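Local coordinates for protein alpha-amylase (Eisenia fetida, PDB 6M4K) that probably cleaves internal alpha-1,4-glucosidic linkages of starch-like polysaccharides, as a calcium-bound glycoside hydrolase family 13 alpha-amylase built on a TIM barrel, at residues D143-I151 with E159-G167; L280-S291 with A330-G338. One frame throughout, in Å; residues are numbered along the deposited sequence. Where two conformers were deposited one is given.

Interaction 1 (D143-I151 with E159-G167); sequences DCSTSDGEI and EVRNCRLSG. With CA (calcium ion), chain B.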
loop_
_atom_site.group_PDB
_atom_site.type_symbol
_atom_site.label_atom_id
_atom_site.label_comp_id
_atom_site.label_asym_id
_atom_site.label_seq_id
_atom_site.Cartn_x
_atom_site.Cartn_y
_atom_site.Cartn_z
ATOM N N ASP A 143 11.685 -31.193 -2.788
ATOM C CA ASP A 143 10.422 -30.535 -2.499
ATOM C C ASP A 143 9.732 -29.984 -3.727
ATOM O O ASP A 143 8.537 -29.673 -3.653
ATOM C CB ASP A 143 10.651 -29.377 -1.520
ATOM C CG ASP A 143 11.544 -29.765 -0.374
ATOM O OD1 ASP A 143 11.059 -30.462 0.537
ATOM O OD2 ASP A 143 12.732 -29.387 -0.396
ATOM N N CYS A 144 10.438 -29.854 -4.841
ATOM C CA CYS A 144 9.911 -29.242 -6.048
ATOM C C CYS A 144 10.339 -30.099 -7.227
ATOM O O CYS A 144 11.527 -30.403 -7.373
ATOM C CB CYS A 144 10.472 -27.823 -6.199
ATOM S SG CYS A 144 10.007 -27.017 -7.736
ATOM N N SER A 145 9.378 -30.490 -8.062
ATOM C CA SER A 145 9.642 -31.412 -9.158
ATOM C C SER A 145 9.596 -30.755 -10.533
ATOM O O SER A 145 9.638 -31.465 -11.544
ATOM C CB SER A 145 8.684 -32.604 -9.101
ATOM O OG SER A 145 7.338 -32.186 -9.240
ATOM N N THR A 146 9.511 -29.429 -10.609
ATOM C CA THR A 146 9.512 -28.789 -11.917
ATOM C C THR A 146 10.903 -28.853 -12.541
ATOM O O THR A 146 11.919 -28.919 -11.846
ATOM C CB THR A 146 9.040 -27.340 -11.823
ATOM O OG1 THR A 146 9.914 -26.603 -10.961
ATOM C CG2 THR A 146 7.623 -27.277 -11.279
ATOM N N SER A 147 10.937 -28.825 -13.874
ATOM C CA SER A 147 12.189 -29.070 -14.585
ATOM C C SER A 147 13.223 -27.986 -14.312
ATOM O O SER A 147 14.423 -28.276 -14.256
ATOM C CB SER A 147 11.931 -29.204 -16.087
ATOM O OG SER A 147 11.578 -27.956 -16.656
ATOM N N ASP A 148 12.789 -26.740 -14.143
ATOM C CA ASP A 148 13.702 -25.647 -13.843
ATOM C C ASP A 148 13.692 -25.242 -12.375
ATOM O O ASP A 148 14.389 -24.292 -12.008
ATOM C CB ASP A 148 13.399 -24.433 -14.723
ATOM C CG ASP A 148 11.968 -23.950 -14.587
ATOM O OD1 ASP A 148 11.220 -24.487 -13.740
ATOM O OD2 ASP A 148 11.597 -23.017 -15.332
ATOM N N GLY A 149 12.922 -25.927 -11.531
ATOM C CA GLY A 149 12.818 -25.564 -10.133
ATOM C C GLY A 149 11.941 -24.365 -9.847
ATOM O O GLY A 149 11.857 -23.942 -8.686
ATOM N N GLU A 150 11.286 -23.804 -10.857
ATOM C CA GLU A 150 10.469 -22.618 -10.666
ATOM C C GLU A 150 8.987 -22.971 -10.680
ATOM O O GLU A 150 8.586 -24.102 -10.958
ATOM C CB GLU A 150 10.811 -21.561 -11.720
ATOM C CG GLU A 150 12.294 -21.192 -11.688
ATOM C CD GLU A 150 12.651 -20.003 -12.558
ATOM O OE1 GLU A 150 11.735 -19.340 -13.089
ATOM O OE2 GLU A 150 13.864 -19.733 -12.709
ATOM N N ILE A 151 8.173 -21.981 -10.341
ATOM C CA ILE A 151 6.730 -22.150 -10.266
ATOM C C ILE A 151 6.154 -21.947 -11.657
ATOM O O ILE A 151 6.509 -20.985 -12.350
ATOM C CB ILE A 151 6.118 -21.142 -9.280
ATOM C CG1 ILE A 151 6.757 -21.275 -7.896
ATOM C CG2 ILE A 151 4.608 -21.317 -9.215
ATOM C CD1 ILE A 151 6.454 -20.098 -6.982
ATOM N N GLU A 159 3.380 -26.605 -5.468
ATOM C CA GLU A 159 4.327 -25.967 -6.375
ATOM C C GLU A 159 4.455 -24.477 -6.072
ATOM O O GLU A 159 5.565 -23.940 -5.996
ATOM C CB GLU A 159 3.885 -26.210 -7.816
ATOM C CG GLU A 159 4.809 -25.665 -8.873
ATOM C CD GLU A 159 4.459 -26.187 -10.256
ATOM O OE1 GLU A 159 4.001 -27.347 -10.358
ATOM O OE2 GLU A 159 4.637 -25.437 -11.234
ATOM N N VAL A 160 3.322 -23.795 -5.882
ATOM C CA VAL A 160 3.344 -22.366 -5.579
ATOM C C VAL A 160 4.132 -22.078 -4.307
ATOM O O VAL A 160 4.811 -21.045 -4.208
ATOM C CB VAL A 160 1.897 -21.835 -5.507
ATOM C CG1 VAL A 160 1.877 -20.376 -5.055
ATOM C CG2 VAL A 160 1.217 -21.972 -6.856
ATOM N N ARG A 161 4.088 -22.980 -3.330
ATOM C CA ARG A 161 4.712 -22.713 -2.045
ATOM C C ARG A 161 6.113 -23.293 -1.906
ATOM O O ARG A 161 6.914 -22.727 -1.161
ATOM C CB ARG A 161 3.811 -23.188 -0.896
ATOM C CG ARG A 161 2.593 -22.284 -0.712
ATOM C CD ARG A 161 1.534 -22.860 0.223
ATOM N NE ARG A 161 0.497 -21.874 0.527
ATOM C CZ ARG A 161 -0.779 -22.166 0.749
ATOM N NH1 ARG A 161 -1.196 -23.421 0.683
ATOM N NH2 ARG A 161 -1.645 -21.198 1.018
ATOM N N ASN A 162 6.431 -24.391 -2.592
ATOM C CA ASN A 162 7.719 -25.050 -2.404
ATOM C C ASN A 162 8.692 -24.882 -3.561
ATOM O O ASN A 162 9.875 -25.204 -3.393
ATOM C CB ASN A 162 7.514 -26.539 -2.080
ATOM C CG ASN A 162 6.868 -26.752 -0.731
ATOM O OD1 ASN A 162 6.735 -25.824 0.060
ATOM N ND2 ASN A 162 6.473 -27.994 -0.451
ATOM N N CYS A 163 8.244 -24.410 -4.716
ATOM C CA CYS A 163 9.137 -24.109 -5.823
ATOM C C CYS A 163 9.567 -22.645 -5.765
ATOM O O CYS A 163 9.122 -21.875 -4.910
ATOM C CB CYS A 163 8.493 -24.470 -7.162
ATOM S SG CYS A 163 8.146 -26.244 -7.363
ATOM N N ARG A 164 10.457 -22.250 -6.671
ATOM C CA ARG A 164 11.063 -20.926 -6.614
ATOM C C ARG A 164 10.262 -19.923 -7.431
ATOM O O ARG A 164 9.985 -20.147 -8.614
ATOM C CB ARG A 164 12.487 -20.973 -7.154
ATOM C CG ARG A 164 13.410 -21.848 -6.352
ATOM C CD ARG A 164 14.663 -22.130 -7.157
ATOM N NE ARG A 164 15.613 -22.942 -6.407
ATOM C CZ ARG A 164 16.710 -23.458 -6.949
ATOM N NH1 ARG A 164 16.966 -23.238 -8.228
ATOM N NH2 ARG A 164 17.534 -24.185 -6.214
ATOM N N LEU A 165 9.915 -18.808 -6.803
ATOM C CA LEU A 165 9.289 -17.713 -7.530
ATOM C C LEU A 165 10.349 -17.046 -8.393
ATOM O O LEU A 165 11.249 -16.382 -7.874
ATOM C CB LEU A 165 8.716 -16.718 -6.534
ATOM C CG LEU A 165 8.161 -15.439 -7.162
ATOM C CD1 LEU A 165 7.021 -15.753 -8.129
ATOM C CD2 LEU A 165 7.707 -14.488 -6.070
ATOM N N SER A 166 10.261 -17.253 -9.707
ATOM C CA SER A 166 11.192 -16.656 -10.664
ATOM C C SER A 166 12.650 -16.913 -10.287
ATOM O O SER A 166 13.514 -16.058 -10.473
ATOM C CB SER A 166 10.927 -15.162 -10.850
ATOM O OG SER A 166 9.625 -14.947 -11.359
ATOM N N GLY A 167 12.916 -18.090 -9.723
ATOM C CA GLY A 167 14.263 -18.489 -9.364
ATOM C C GLY A 167 14.747 -18.047 -7.997
ATOM O O GLY A 167 15.867 -18.408 -7.611
HETATM CA CA CA B . 7.977 -20.643 -0.571
HETATM O O HOH W 1 6.989 -30.474 -1.629
HETATM O O HOH W 2 15.416 -22.056 -10.385
HETATM O O HOH W 3 8.287 -18.717 -11.228
HETATM O O HOH W 4 7.436 -20.519 -3.081
HETATM O O HOH W 5 7.318 -22.104 1.368
HETATM O O HOH W 6 9.546 -20.207 1.316
#
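Glu150 and Arg164 form a single beta bridge: Arg164 N donates to Gly149 O (3.0 Å) in the plane of that carbonyl, while Ile151 N reaches Arg164 O (3.1 Å) from above the carbonyl plane, along a more bent path. A covalent tie reinforces this short pairing. The disulfide Cys144–Cys163, with chi3 at 105°, closes the loop onto the residue that follows the helix. Ile151 rests its CG1 against Cys163 CB at 3.7 Å, brings CD1 close to Val160 O and Leu165 CB, and meets Val160 CG2 with its own CG2. With OG1 lodged between the backbone N and the carbonyl carbon (chi1 60°), Thr146 bonds to Glu150 O at 2.8 Å on a lone pair and turns its CG2 to the carboxylate of Glu159. That carboxylate is held by the backbone N atoms of His152 and Asp153. The chain of Glu150 runs extended along the turn at Ser166 and Gly167, its CD 3.4 Å from Gly167 N. Replacing this glutamate by an alanine removes the extended arm, which would probably open a gap beside Ser166 and Gly167 and leave that backbone less closely packed. A water links Asp143 O to Asn162 ND2. A calcium-bound water donates to Val160 O and Cys163 O, and Arg161 O binds the ion with Asn105, Asp170 and His204. The contact ties the loop after strand 120-122 to the end of helix 157-162, within the excursion between barrel strands 97-102 and 196-199 that forms domain B of family 13 amylases.

Interaction 2 (L280-S291 with A330-G338); sequences LVNFGEGWGQLS and AFELAWDYG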
loop_
_atom_site.group_PDB
_atom_site.type_symbol
_atom_site.label_atom_id
_atom_site.label_comp_id
_atom_site.label_asym_id
_atom_site.label_seq_id
_atom_site.Cartn_x
_atom_site.Cartn_y
_atom_site.Cartn_z
ATOM N N LEU A 280 -20.842 0.896 -8.250
ATOM C CA LEU A 280 -20.172 0.931 -6.952
ATOM C C LEU A 280 -21.136 1.009 -5.779
ATOM O O LEU A 280 -20.677 1.034 -4.632
ATOM C CB LEU A 280 -19.189 2.099 -6.905
ATOM C CG LEU A 280 -18.030 2.014 -7.897
ATOM C CD1 LEU A 280 -17.163 3.260 -7.823
ATOM C CD2 LEU A 280 -17.189 0.757 -7.661
ATOM N N VAL A 281 -22.450 1.058 -6.032
ATOM C CA VAL A 281 -23.443 1.178 -4.965
ATOM C C VAL A 281 -23.230 0.143 -3.863
ATOM O O VAL A 281 -23.482 0.418 -2.683
ATOM C CB VAL A 281 -24.869 1.127 -5.565
ATOM C CG1 VAL A 281 -25.134 -0.212 -6.248
ATOM C CG2 VAL A 281 -25.929 1.418 -4.511
ATOM N N ASN A 282 -22.752 -1.049 -4.215
ATOM C CA ASN A 282 -22.530 -2.125 -3.255
ATOM C C ASN A 282 -21.060 -2.539 -3.192
ATOM O O ASN A 282 -20.742 -3.687 -2.851
ATOM C CB ASN A 282 -23.398 -3.333 -3.600
ATOM C CG ASN A 282 -22.978 -3.990 -4.908
ATOM O OD1 ASN A 282 -22.386 -3.350 -5.787
ATOM N ND2 ASN A 282 -23.267 -5.285 -5.035
ATOM N N PHE A 283 -20.150 -1.628 -3.515
ATOM C CA PHE A 283 -18.744 -1.988 -3.575
ATOM C C PHE A 283 -18.236 -2.478 -2.223
ATOM O O PHE A 283 -18.565 -1.933 -1.169
ATOM C CB PHE A 283 -17.904 -0.799 -4.021
ATOM C CG PHE A 283 -16.447 -1.139 -4.119
ATOM C CD1 PHE A 283 -15.992 -1.962 -5.135
ATOM C CD2 PHE A 283 -15.546 -0.695 -3.164
ATOM C CE1 PHE A 283 -14.649 -2.318 -5.214
ATOM C CE2 PHE A 283 -14.210 -1.051 -3.243
ATOM C CZ PHE A 283 -13.769 -1.859 -4.270
ATOM N N GLY A 284 -17.398 -3.507 -2.275
ATOM C CA GLY A 284 -16.782 -4.055 -1.086
ATOM C C GLY A 284 -16.845 -5.561 -1.125
ATOM O O GLY A 284 -16.680 -6.173 -2.186
ATOM N N GLU A 285 -17.114 -6.157 0.040
ATOM C CA GLU A 285 -17.140 -7.611 0.151
ATOM C C GLU A 285 -18.101 -8.239 -0.853
ATOM O O GLU A 285 -17.825 -9.325 -1.373
ATOM C CB GLU A 285 -17.516 -8.005 1.584
ATOM C CG GLU A 285 -17.422 -9.500 1.879
ATOM C CD GLU A 285 -17.721 -9.839 3.330
ATOM O OE1 GLU A 285 -17.935 -8.911 4.142
ATOM O OE2 GLU A 285 -17.724 -11.045 3.656
ATOM N N GLY A 286 -19.214 -7.566 -1.154
ATOM C CA GLY A 286 -20.214 -8.110 -2.061
ATOM C C GLY A 286 -19.760 -8.228 -3.502
ATOM O O GLY A 286 -20.425 -8.896 -4.304
ATOM N N TRP A 287 -18.647 -7.597 -3.857
ATOM C CA TRP A 287 -18.060 -7.805 -5.173
ATOM C C TRP A 287 -17.228 -9.078 -5.244
ATOM O O TRP A 287 -16.466 -9.249 -6.198
ATOM C CB TRP A 287 -17.228 -6.583 -5.579
ATOM C CG TRP A 287 -18.053 -5.460 -6.135
ATOM C CD1 TRP A 287 -19.203 -4.935 -5.604
ATOM C CD2 TRP A 287 -17.796 -4.726 -7.339
ATOM N NE1 TRP A 287 -19.665 -3.922 -6.406
ATOM C CE2 TRP A 287 -18.822 -3.773 -7.475
ATOM C CE3 TRP A 287 -16.794 -4.785 -8.316
ATOM C CZ2 TRP A 287 -18.877 -2.886 -8.551
ATOM C CZ3 TRP A 287 -16.854 -3.911 -9.385
ATOM C CH2 TRP A 287 -17.886 -2.970 -9.492
ATOM N N GLY A 288 -17.364 -9.982 -4.276
ATOM C CA GLY A 288 -16.510 -11.152 -4.236
ATOM C C GLY A 288 -15.153 -10.896 -3.623
ATOM O O GLY A 288 -14.187 -11.601 -3.941
ATOM N N GLN A 289 -15.050 -9.896 -2.755
ATOM C CA GLN A 289 -13.797 -9.503 -2.122
ATOM C C GLN A 289 -13.797 -9.939 -0.663
ATOM O O GLN A 289 -14.806 -10.401 -0.120
ATOM C CB GLN A 289 -13.593 -7.984 -2.231
ATOM C CG GLN A 289 -13.589 -7.480 -3.668
ATOM C CD GLN A 289 -13.294 -5.985 -3.806
ATOM O OE1 GLN A 289 -13.098 -5.263 -2.815
ATOM N NE2 GLN A 289 -13.231 -5.519 -5.040
ATOM N N LEU A 290 -12.641 -9.795 -0.024
ATOM C CA LEU A 290 -12.530 -10.024 1.408
ATOM C C LEU A 290 -13.448 -9.071 2.165
ATOM O O LEU A 290 -13.821 -8.000 1.675
ATOM C CB LEU A 290 -11.098 -9.736 1.865
ATOM C CG LEU A 290 -10.018 -10.656 1.311
ATOM C CD1 LEU A 290 -8.636 -10.248 1.812
ATOM C CD2 LEU A 290 -10.336 -12.104 1.669
ATOM N N SER A 291 -13.810 -9.455 3.383
ATOM C CA SER A 291 -14.488 -8.507 4.251
ATOM C C SER A 291 -13.572 -7.318 4.522
ATOM O O SER A 291 -12.344 -7.445 4.573
ATOM C CB SER A 291 -14.897 -9.163 5.573
ATOM O OG SER A 291 -13.817 -9.211 6.490
ATOM N N ALA A 330 -10.146 9.083 -4.321
ATOM C CA ALA A 330 -11.159 9.811 -3.566
ATOM C C ALA A 330 -12.311 8.897 -3.184
ATOM O O ALA A 330 -12.791 8.929 -2.047
ATOM C CB ALA A 330 -11.671 11.003 -4.376
ATOM N N PHE A 331 -12.792 8.090 -4.133
ATOM C CA PHE A 331 -13.827 7.123 -3.798
ATOM C C PHE A 331 -13.376 6.199 -2.673
ATOM O O PHE A 331 -14.108 5.990 -1.697
ATOM C CB PHE A 331 -14.252 6.304 -5.022
ATOM C CG PHE A 331 -15.267 5.256 -4.675
ATOM C CD1 PHE A 331 -16.602 5.598 -4.542
ATOM C CD2 PHE A 331 -14.878 3.951 -4.406
ATOM C CE1 PHE A 331 -17.538 4.654 -4.182
ATOM C CE2 PHE A 331 -15.815 3.002 -4.024
ATOM C CZ PHE A 331 -17.145 3.353 -3.920
ATOM N N GLU A 332 -12.184 5.618 -2.809
ATOM C CA GLU A 332 -11.688 4.668 -1.814
ATOM C C GLU A 332 -11.618 5.295 -0.425
ATOM O O GLU A 332 -11.932 4.639 0.577
ATOM C CB GLU A 332 -10.320 4.169 -2.271
ATOM C CG GLU A 332 -9.458 3.540 -1.210
ATOM C CD GLU A 332 -8.067 3.333 -1.732
ATOM O OE1 GLU A 332 -7.792 2.224 -2.190
ATOM O OE2 GLU A 332 -7.267 4.307 -1.707
ATOM N N LEU A 333 -11.225 6.567 -0.346
ATOM C CA LEU A 333 -11.074 7.258 0.931
ATOM C C LEU A 333 -12.416 7.673 1.508
ATOM O O LEU A 333 -12.559 7.742 2.732
ATOM C CB LEU A 333 -10.177 8.485 0.754
ATOM C CG LEU A 333 -8.683 8.145 0.673
ATOM C CD1 LEU A 333 -7.894 9.333 0.160
ATOM C CD2 LEU A 333 -8.162 7.723 2.049
ATOM N N ALA A 334 -13.396 7.979 0.657
ATOM C CA ALA A 334 -14.713 8.373 1.137
ATOM C C ALA A 334 -15.573 7.184 1.524
ATOM O O ALA A 334 -16.515 7.352 2.306
ATOM C CB ALA A 334 -15.443 9.163 0.048
ATOM N N TRP A 335 -15.298 6.011 0.975
ATOM C CA TRP A 335 -16.055 4.800 1.247
ATOM C C TRP A 335 -15.654 4.246 2.613
ATOM O O TRP A 335 -14.807 4.795 3.317
ATOM C CB TRP A 335 -15.790 3.777 0.141
ATOM C CG TRP A 335 -16.850 2.742 -0.131
ATOM C CD1 TRP A 335 -16.704 1.382 -0.060
ATOM C CD2 TRP A 335 -18.184 2.978 -0.593
ATOM N NE1 TRP A 335 -17.871 0.762 -0.435
ATOM C CE2 TRP A 335 -18.794 1.722 -0.766
ATOM C CE3 TRP A 335 -18.926 4.134 -0.871
ATOM C CZ2 TRP A 335 -20.107 1.589 -1.208
ATOM C CZ3 TRP A 335 -20.219 4.003 -1.315
ATOM C CH2 TRP A 335 -20.804 2.742 -1.471
ATOM N N ASP A 336 -16.301 3.153 3.015
ATOM C CA ASP A 336 -15.950 2.455 4.255
ATOM C C ASP A 336 -15.688 1.006 3.881
ATOM O O ASP A 336 -16.615 0.192 3.818
ATOM C CB ASP A 336 -17.048 2.583 5.298
ATOM C CG ASP A 336 -16.659 1.963 6.628
ATOM O OD1 ASP A 336 -15.459 1.679 6.829
ATOM O OD2 ASP A 336 -17.549 1.765 7.477
ATOM N N TYR A 337 -14.428 0.696 3.611
ATOM C CA TYR A 337 -14.036 -0.643 3.212
ATOM C C TYR A 337 -12.520 -0.771 3.266
ATOM O O TYR A 337 -11.795 -0.182 2.448
ATOM C CB TYR A 337 -14.530 -1.003 1.802
ATOM C CG TYR A 337 -14.051 -2.371 1.350
ATOM C CD1 TYR A 337 -14.616 -3.534 1.871
ATOM C CD2 TYR A 337 -13.012 -2.500 0.432
ATOM C CE1 TYR A 337 -14.175 -4.787 1.473
ATOM C CE2 TYR A 337 -12.564 -3.739 0.035
ATOM C CZ TYR A 337 -13.133 -4.884 0.563
ATOM O OH TYR A 337 -12.661 -6.101 0.139
ATOM N N GLY A 338 -12.025 -1.541 4.231
ATOM C CA GLY A 338 -10.623 -1.887 4.291
ATOM C C GLY A 338 -9.769 -0.838 4.972
ATOM O O GLY A 338 -10.163 0.306 5.191
#
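Tyr337 OH donates to Leu290 O at 2.7 Å, the carbonyl oxygen lying at the edge of the tyrosine ring, near its plane. Gln289 packs beside the same hydroxyl, its CB 3.2 Å from Tyr337 OH, while its amide nitrogen is bonded to Asn264. The ring itself is met over one face by Gly284 CA, 3.8 Å from the centroid of Tyr337, in a CH-pi contact; a CB here would crowd Tyr337 CD1, and the backbone angles also call for glycine. The indole N-H of Trp335 likewise donates to a backbone carbonyl. Trp335 NE1 bonds to Phe283 O (2.9 Å), the oxygen near the indole plane although the donor stands above the carbonyl plane, and the far rim of the indole lies beside Leu280 O and Val281 O.

The two donors belong to an aromatic cluster with Phe283 and Phe331, a worked example of rings filling a core at varied tilts. Phe331 presents its edge to the face of Phe283 in an offset edge-to-face pair, planes at 71°, whereas Phe283 meets Trp335 and Tyr337 obliquely. Leu280 CD1 stands almost on the normal of the Phe331 ring, 3.8 Å from its centroid, and Trp335 CB lies over the opposite face. Phe283 carries its ring into the middle of this group because CG is anti to the backbone N (chi1 -179°).

The cluster joins the loop between helix 259-270 and strand 295-297 to the end of helix 322-334 and the link into strand 339-344, the last strand of the barrel. Leu265 of helix 259-270 touches Leu280 and Phe283, and Phe419 of strand 416-421 meets Trp335 edge-to-face.

How the interactions relate
Both contacts lie in the catalytic family 13 region and follow one another along the chain, but their centres are about 35 Å apart and they do not touch. Interaction 1 is partly buried near the periphery, beside the calcium site, and is made of a disulfide, a single beta bridge and bridging waters between nearby parts of one excursion. Interaction 2 is buried and joins parts far apart in sequence, the loop leading into the seventh barrel strand and the helix preceding the eighth, chiefly through rings and two side-chain-to-carbonyl bonds. Each involves a helix end; here the outer contact relies on a cross-link and solvent bridges, the inner one on aromatic packing.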